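Local coordinates for DUF115 domain-containing protein (Magnetospirillum magneticum AMB-1, PDB 5MU5) that is a Maf-type glycosyltransferase involved in the formation of bacterial flagella, probably by transferring sugars onto flagellin, at residues L11-L22 / S160-E171. Numbering follows the deposited sequence.
Unlike the reference sequence in segment 11-22: Thr13 (reference Ser), Asn15 (reference Tyr).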
loop_
_atom_site.group_PDB
_atom_site.type_symbol
_atom_site.label_atom_id
_atom_site.label_comp_id
_atom_site.label_asym_id
_atom_site.label_seq_id
_atom_site.Cartn_x
_atom_site.Cartn_y
_atom_site.Cartn_z
ATOM N N LEU A 11 -2.800 -39.579 15.900
ATOM C CA LEU A 11 -2.234 -38.285 15.534
ATOM C C LEU A 11 -2.915 -37.720 14.285
ATOM O O LEU A 11 -3.220 -36.516 14.228
ATOM C CB LEU A 11 -0.727 -38.403 15.294
ATOM C CG LEU A 11 -0.020 -37.123 14.819
ATOM C CD1 LEU A 11 -0.161 -35.986 15.826
ATOM C CD2 LEU A 11 1.442 -37.416 14.536
ATOM N N VAL A 12 -3.164 -38.581 13.297
ATOM C CA VAL A 12 -3.849 -38.147 12.087
ATOM C C VAL A 12 -5.234 -37.606 12.424
ATOM O O VAL A 12 -5.573 -36.494 12.036
ATOM C CB VAL A 12 -3.951 -39.260 11.043
ATOM C CG1 VAL A 12 -4.835 -38.836 9.880
ATOM C CG2 VAL A 12 -2.556 -39.612 10.533
ATOM N N THR A 13 -6.002 -38.376 13.179
ATOM C CA THR A 13 -7.340 -37.975 13.581
ATOM C C THR A 13 -7.298 -36.693 14.374
ATOM O O THR A 13 -8.038 -35.765 14.072
ATOM C CB THR A 13 -8.000 -39.059 14.428
ATOM O OG1 THR A 13 -8.083 -40.248 13.650
ATOM C CG2 THR A 13 -9.417 -38.659 14.869
ATOM N N ALA A 14 -6.421 -36.637 15.370
ATOM C CA ALA A 14 -6.252 -35.436 16.180
ATOM C C ALA A 14 -5.872 -34.201 15.323
ATOM O O ALA A 14 -6.395 -33.123 15.552
ATOM C CB ALA A 14 -5.220 -35.675 17.272
ATOM N N ASN A 15 -4.973 -34.354 14.352
ATOM C CA ASN A 15 -4.635 -33.245 13.447
ATOM C C ASN A 15 -5.782 -32.879 12.517
ATOM O O ASN A 15 -6.046 -31.713 12.284
ATOM C CB ASN A 15 -3.419 -33.582 12.581
ATOM C CG ASN A 15 -2.127 -33.616 13.365
ATOM O OD1 ASN A 15 -1.985 -32.936 14.369
ATOM N ND2 ASN A 15 -1.170 -34.391 12.897
ATOM N N LEU A 16 -6.461 -33.870 11.958
ATOM C CA LEU A 16 -7.560 -33.580 11.049
ATOM C C LEU A 16 -8.653 -32.825 11.786
ATOM O O LEU A 16 -9.226 -31.867 11.253
ATOM C CB LEU A 16 -8.108 -34.859 10.416
ATOM C CG LEU A 16 -9.235 -34.665 9.405
ATOM C CD1 LEU A 16 -8.783 -33.758 8.268
ATOM C CD2 LEU A 16 -9.701 -36.003 8.853
ATOM N N GLU A 17 -8.915 -33.226 13.020
ATOM C CA GLU A 17 -9.908 -32.537 13.850
ATOM C C GLU A 17 -9.538 -31.061 14.054
ATOM O O GLU A 17 -10.384 -30.183 13.935
ATOM C CB GLU A 17 -10.057 -33.239 15.208
ATOM C CG GLU A 17 -10.729 -34.605 15.135
ATOM C CD GLU A 17 -10.605 -35.430 16.418
ATOM O OE1 GLU A 17 -9.769 -35.108 17.293
ATOM O OE2 GLU A 17 -11.347 -36.426 16.553
ATOM N N ALA A 18 -8.267 -30.808 14.359
ATOM C CA ALA A 18 -7.779 -29.454 14.605
ATOM C C ALA A 18 -7.936 -28.568 13.369
ATOM O O ALA A 18 -8.396 -27.445 13.477
ATOM C CB ALA A 18 -6.331 -29.485 15.056
ATOM N N PHE A 19 -7.558 -29.073 12.197
ATOM C CA PHE A 19 -7.816 -28.331 10.959
ATOM C C PHE A 19 -9.306 -28.051 10.779
ATOM O O PHE A 19 -9.680 -26.922 10.498
ATOM C CB PHE A 19 -7.267 -29.056 9.733
ATOM C CG PHE A 19 -5.793 -28.836 9.511
ATOM C CD1 PHE A 19 -5.343 -27.700 8.849
ATOM C CD2 PHE A 19 -4.871 -29.740 9.965
ATOM C CE1 PHE A 19 -3.993 -27.484 8.651
ATOM C CE2 PHE A 19 -3.520 -29.536 9.760
ATOM C CZ PHE A 19 -3.077 -28.415 9.098
ATOM N N LEU A 20 -10.155 -29.057 10.968
ATOM C CA LEU A 20 -11.594 -28.847 10.779
ATOM C C LEU A 20 -12.168 -27.821 11.741
ATOM O O LEU A 20 -13.124 -27.133 11.412
ATOM C CB LEU A 20 -12.351 -30.150 10.912
ATOM C CG LEU A 20 -12.148 -31.100 9.735
ATOM C CD1 LEU A 20 -12.569 -32.521 10.098
ATOM C CD2 LEU A 20 -12.913 -30.599 8.530
ATOM N N GLU A 21 -11.566 -27.722 12.916
ATOM C CA GLU A 21 -11.991 -26.778 13.933
ATOM C C GLU A 21 -11.419 -25.362 13.719
ATOM O O GLU A 21 -12.132 -24.372 13.812
ATOM C CB GLU A 21 -11.544 -27.298 15.310
ATOM C CG GLU A 21 -11.938 -26.408 16.482
ATOM C CD GLU A 21 -11.378 -26.890 17.807
ATOM O OE1 GLU A 21 -10.778 -27.983 17.872
ATOM O OE2 GLU A 21 -11.567 -26.170 18.801
ATOM N N LEU A 22 -10.127 -25.276 13.443
ATOM C CA LEU A 22 -9.427 -23.996 13.422
ATOM C C LEU A 22 -9.018 -23.461 12.057
ATOM O O LEU A 22 -8.604 -22.311 11.977
ATOM C CB LEU A 22 -8.196 -24.109 14.318
ATOM C CG LEU A 22 -8.572 -24.339 15.791
ATOM C CD1 LEU A 22 -7.499 -25.123 16.540
ATOM C CD2 LEU A 22 -8.856 -23.004 16.463
ATOM N N SER A 160 1.745 -34.875 6.141
ATOM C CA SER A 160 2.272 -34.238 7.368
ATOM C C SER A 160 1.347 -34.447 8.579
ATOM O O SER A 160 1.766 -34.248 9.742
ATOM C CB SER A 160 2.499 -32.733 7.179
ATOM O OG SER A 160 1.274 -32.024 7.302
ATOM N N LEU A 161 0.092 -34.825 8.303
ATOM C CA LEU A 161 -0.849 -35.192 9.359
ATOM C C LEU A 161 -0.337 -36.383 10.162
ATOM O O LEU A 161 -0.704 -36.544 11.319
ATOM C CB LEU A 161 -2.227 -35.537 8.795
ATOM C CG LEU A 161 -2.984 -34.432 8.074
ATOM C CD1 LEU A 161 -4.403 -34.904 7.817
ATOM C CD2 LEU A 161 -2.989 -33.119 8.832
ATOM N N SER A 162 0.499 -37.209 9.544
ATOM C CA SER A 162 1.114 -38.326 10.237
ATOM C C SER A 162 2.343 -37.948 11.055
ATOM O O SER A 162 2.763 -38.715 11.911
ATOM C CB SER A 162 1.508 -39.415 9.234
ATOM O OG SER A 162 0.359 -39.919 8.594
ATOM N N THR A 163 2.917 -36.778 10.809
ATOM C CA THR A 163 4.242 -36.454 11.364
ATOM C C THR A 163 4.377 -35.179 12.182
ATOM O O THR A 163 5.297 -35.072 12.972
ATOM C CB THR A 163 5.304 -36.380 10.239
ATOM O OG1 THR A 163 4.817 -35.583 9.154
ATOM C CG2 THR A 163 5.619 -37.755 9.715
ATOM N N VAL A 164 3.489 -34.215 11.994
ATOM C CA VAL A 164 3.581 -32.961 12.710
ATOM C C VAL A 164 2.522 -32.908 13.800
ATOM O O VAL A 164 1.439 -33.442 13.631
ATOM C CB VAL A 164 3.341 -31.808 11.744
ATOM C CG1 VAL A 164 3.350 -30.476 12.467
ATOM C CG2 VAL A 164 4.386 -31.834 10.647
ATOM N N ASP A 165 2.836 -32.250 14.909
ATOM C CA ASP A 165 1.850 -31.981 15.933
ATOM C C ASP A 165 1.201 -30.636 15.572
ATOM O O ASP A 165 1.636 -29.581 16.009
ATOM C CB ASP A 165 2.496 -31.932 17.322
ATOM C CG ASP A 165 1.467 -32.003 18.442
ATOM O OD1 ASP A 165 0.262 -31.789 18.177
ATOM O OD2 ASP A 165 1.861 -32.276 19.594
ATOM N N TRP A 166 0.151 -30.695 14.763
ATOM C CA TRP A 166 -0.487 -29.502 14.240
ATOM C C TRP A 166 -1.361 -28.676 15.183
ATOM O O TRP A 166 -1.566 -27.481 14.949
ATOM C CB TRP A 166 -1.339 -29.893 13.048
ATOM C CG TRP A 166 -0.595 -30.036 11.796
ATOM C CD1 TRP A 166 -0.325 -31.189 11.123
ATOM C CD2 TRP A 166 -0.043 -28.976 11.027
ATOM N NE1 TRP A 166 0.354 -30.909 9.973
ATOM C CE2 TRP A 166 0.555 -29.555 9.890
ATOM C CE3 TRP A 166 0.011 -27.587 11.189
ATOM C CZ2 TRP A 166 1.204 -28.788 8.902
ATOM C CZ3 TRP A 166 0.659 -26.816 10.219
ATOM C CH2 TRP A 166 1.248 -27.421 9.086
ATOM N N ARG A 167 -1.906 -29.296 16.213
ATOM C CA ARG A 167 -2.834 -28.602 17.090
ATOM C C ARG A 167 -2.260 -27.355 17.768
ATOM O O ARG A 167 -2.907 -26.334 17.755
ATOM C CB ARG A 167 -3.493 -29.538 18.126
ATOM C CG ARG A 167 -4.402 -28.765 19.086
ATOM C CD ARG A 167 -5.378 -29.609 19.875
ATOM N NE ARG A 167 -6.544 -29.996 19.086
ATOM C CZ ARG A 167 -7.633 -29.246 18.906
ATOM N NH1 ARG A 167 -7.734 -28.030 19.426
ATOM N NH2 ARG A 167 -8.629 -29.711 18.173
ATOM N N PRO A 168 -1.062 -27.443 18.368
ATOM C CA PRO A 168 -0.509 -26.240 18.984
ATOM C C PRO A 168 -0.301 -25.115 17.961
ATOM O O PRO A 168 -0.472 -23.956 18.298
ATOM C CB PRO A 168 0.825 -26.722 19.550
ATOM C CG PRO A 168 0.647 -28.192 19.756
ATOM C CD PRO A 168 -0.185 -28.612 18.579
ATOM N N LEU A 169 0.015 -25.455 16.715
ATOM C CA LEU A 169 0.131 -24.440 15.666
ATOM C C LEU A 169 -1.220 -23.838 15.320
ATOM O O LEU A 169 -1.395 -22.618 15.345
ATOM C CB LEU A 169 0.748 -25.039 14.408
ATOM C CG LEU A 169 2.209 -25.433 14.562
ATOM C CD1 LEU A 169 2.720 -26.170 13.334
ATOM C CD2 LEU A 169 3.014 -24.171 14.790
ATOM N N LEU A 170 -2.183 -24.700 15.005
ATOM C CA LEU A 170 -3.524 -24.245 14.650
ATOM C C LEU A 170 -4.193 -23.467 15.772
ATOM O O LEU A 170 -4.958 -22.545 15.516
ATOM C CB LEU A 170 -4.382 -25.435 14.246
ATOM C CG LEU A 170 -3.977 -26.003 12.896
ATOM C CD1 LEU A 170 -4.388 -27.456 12.772
ATOM C CD2 LEU A 170 -4.574 -25.146 11.787
ATOM N N GLU A 171 -3.891 -23.850 17.009
ATOM C CA GLU A 171 -4.421 -23.179 18.189
ATOM C C GLU A 171 -4.119 -21.673 18.202
ATOM O O GLU A 171 -4.873 -20.915 18.780
ATOM C CB GLU A 171 -3.861 -23.838 19.460
ATOM C CG GLU A 171 -4.691 -23.604 20.704
ATOM C CD GLU A 171 -6.119 -24.094 20.532
ATOM O OE1 GLU A 171 -6.323 -25.225 20.029
ATOM O OE2 GLU A 171 -7.036 -23.341 20.889
#
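Phe19 turns an edge of its ring onto one face of the Trp166 indole. Its CZ lies 3.6 Å from Trp166 CD2, in an edge-to-face pair with planes 64° apart. Leu170 covers a face of the phenyl ring, with CD1 3.7 Å from the Phe19 centroid as a CH-pi contact. The same methyl touches Ala18 CB. Leu161 CD2 packs obliquely against Phe19 CE2. The indole itself is held by a hydrogen bond from Trp166 NE1 to Ser160 OG (3.0 Å), nearly in the ring plane, and Val164 CG1 lies over its opposite face. Ser160 OG is also bonded to Leu157 O. Replacing Trp166 by an alanine would probably open a gap beside Phe19 and Val164 and leave Ser160 OG with Leu157 but without its indole donor.

Asn15, which differs from the reference sequence, ties the turn before helix 166-171 to helix 9-22. With CG beside its own backbone N (chi1 -71°), its amide reaches into the turn. Asn15 ND2 donates to Leu161 O (2.7 Å) and to Val164 O (2.9 Å). Asn15 OD1 accepts from Trp166 N (3.1 Å), the donor above the carbonyl plane. Three bonds thus fix the amide's rotation.

Further along, Arg167 NH2 meets Glu21 OE1 at 2.8 Å, nearly straight and in the guanidinium plane. Arg167 NH1 also makes a salt bridge to Glu171 OE1, though its hydrogen bond is weak, and Arg174 pairs with both glutamates.

The two helices run nearly parallel, 11° apart, within the Maf N-terminal domain. Helix 24-32 packs on Phe19 through Met26 and Leu30, while strand 180-183, an outermost strand of the four-stranded parallel sheet, meets Phe19 and Trp166 through Ile182.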